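Local coordinates for protein ribokinase RBSK (Mycobacterium tuberculosis, PDB 3GO6) that probably phosphorylates D-ribose at O-5, using ATP with a divalent metal ion to make D-ribose 5-phosphate, at residues G221-G226 and V230-A235. Numbering follows the deposited sequence.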
# COMPACT_ATOMS: atom_id res chain seq x y z
N GLY A 221 -18.91 -15.99 16.49
CA GLY A 221 -18.07 -17.18 16.62
C GLY A 221 -18.00 -17.98 15.33
O GLY A 221 -17.40 -17.54 14.34
N ALA A 222 -18.62 -19.16 15.34
CA ALA A 222 -18.58 -20.06 14.19
C ALA A 222 -19.78 -21.00 14.18
O ALA A 222 -20.37 -21.28 15.23
CB ALA A 222 -17.26 -20.87 14.18
N ARG A 223 -20.13 -21.44 12.98
CA ARG A 223 -21.18 -22.42 12.72
C ARG A 223 -20.45 -23.70 12.25
O ARG A 223 -19.51 -23.62 11.46
CB ARG A 223 -22.03 -21.88 11.57
CG ARG A 223 -23.34 -22.49 11.31
CD ARG A 223 -24.22 -21.53 10.47
NE ARG A 223 -23.72 -21.18 9.13
CZ ARG A 223 -23.74 -22.00 8.07
NH1 ARG A 223 -24.18 -23.24 8.19
NH2 ARG A 223 -23.29 -21.59 6.89
N TYR A 224 -20.88 -24.86 12.75
CA TYR A 224 -20.36 -26.15 12.29
C TYR A 224 -21.43 -26.92 11.50
O TYR A 224 -22.59 -26.98 11.94
CB TYR A 224 -19.86 -26.97 13.48
CG TYR A 224 -19.50 -28.40 13.16
CD1 TYR A 224 -18.16 -28.79 13.01
CD2 TYR A 224 -20.49 -29.38 13.00
CE1 TYR A 224 -17.82 -30.09 12.71
CE2 TYR A 224 -20.16 -30.69 12.70
CZ TYR A 224 -18.83 -31.04 12.55
OH TYR A 224 -18.48 -32.33 12.27
N VAL A 225 -21.04 -27.47 10.35
CA VAL A 225 -21.86 -28.41 9.58
C VAL A 225 -21.00 -29.62 9.21
O VAL A 225 -19.94 -29.46 8.59
CB VAL A 225 -22.42 -27.81 8.28
CG1 VAL A 225 -23.44 -28.77 7.62
CG2 VAL A 225 -23.06 -26.44 8.51
N GLY A 226 -21.42 -30.81 9.62
CA GLY A 226 -20.71 -32.02 9.20
C GLY A 226 -21.11 -33.26 9.97
O GLY A 226 -22.24 -33.35 10.47
N VAL A 230 -25.08 -30.17 13.17
CA VAL A 230 -25.19 -28.76 12.83
C VAL A 230 -25.37 -27.99 14.13
O VAL A 230 -26.31 -28.24 14.88
CB VAL A 230 -26.40 -28.49 11.88
CG1 VAL A 230 -26.66 -27.00 11.69
CG2 VAL A 230 -26.19 -29.16 10.52
N PHE A 231 -24.43 -27.09 14.43
CA PHE A 231 -24.49 -26.28 15.64
C PHE A 231 -23.65 -25.01 15.52
O PHE A 231 -22.88 -24.84 14.55
CB PHE A 231 -24.10 -27.07 16.91
CG PHE A 231 -22.72 -27.70 16.86
CD1 PHE A 231 -21.59 -26.99 17.28
CD2 PHE A 231 -22.56 -29.03 16.44
CE1 PHE A 231 -20.32 -27.57 17.25
CE2 PHE A 231 -21.28 -29.62 16.41
CZ PHE A 231 -20.16 -28.89 16.81
N GLU A 232 -23.82 -24.12 16.49
CA GLU A 232 -23.05 -22.89 16.54
C GLU A 232 -22.20 -22.87 17.80
O GLU A 232 -22.52 -23.53 18.80
CB GLU A 232 -23.96 -21.65 16.41
CG GLU A 232 -24.81 -21.67 15.12
CD GLU A 232 -25.21 -20.29 14.60
OE1 GLU A 232 -25.11 -19.30 15.36
OE2 GLU A 232 -25.62 -20.21 13.41
N VAL A 233 -21.08 -22.15 17.73
CA VAL A 233 -20.17 -22.02 18.86
C VAL A 233 -19.92 -20.52 19.02
O VAL A 233 -19.37 -19.90 18.10
CB VAL A 233 -18.82 -22.76 18.61
CG1 VAL A 233 -17.89 -22.58 19.79
CG2 VAL A 233 -19.04 -24.25 18.33
N PRO A 234 -20.36 -19.93 20.15
CA PRO A 234 -20.16 -18.50 20.41
C PRO A 234 -18.73 -18.10 20.75
O PRO A 234 -17.92 -18.92 21.20
CB PRO A 234 -21.08 -18.23 21.61
CG PRO A 234 -21.09 -19.51 22.35
CD PRO A 234 -21.13 -20.57 21.24
N ALA A 235 -18.43 -16.82 20.52
CA ALA A 235 -17.15 -16.23 20.92
C ALA A 235 -17.40 -15.34 22.13
O ALA A 235 -18.51 -14.84 22.29
CB ALA A 235 -16.58 -15.40 19.76
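Ala222 and Val233 trade both of their backbone bonds, as do Tyr224 and Phe231, and these four bonds hold together an antiparallel beta hairpin. In the first pair Val233 N gives to Ala222 O at 2.7 Å and Ala222 N to Val233 O at 3.0 Å. In the second, Tyr224 N gives to Phe231 O at 2.7 Å (N-H...O 174°), while the return bond from Phe231 N to Tyr224 O is longer, 3.1 Å. Val233 O also receives a CA-H...O contact from Gly221, a residue of the ADP site.

The rings of Tyr224 and Phe231 lie nearly parallel but slid apart, planes 12° from each other, with Tyr224 CB over one face of Phe231. Phe231 reaches this place with CG between its own N and carbonyl carbon (chi1 57°). Tyr224 OH bonds to His212 ND1 and Asp228 N. On the opposite face of the hairpin, Arg223 CD runs past Glu232 OE2 at 3.5 Å; the salt bridge of Arg223 NH2 is with Glu200.

Within the eight-stranded sheet, strand 222-226 is bonded on its far side to strand 212-216, through Arg223 and Val225, and strand 229-233 is one of two edge strands within the chain. Helix 265-282 packs against Ala222, Phe231 and Val233.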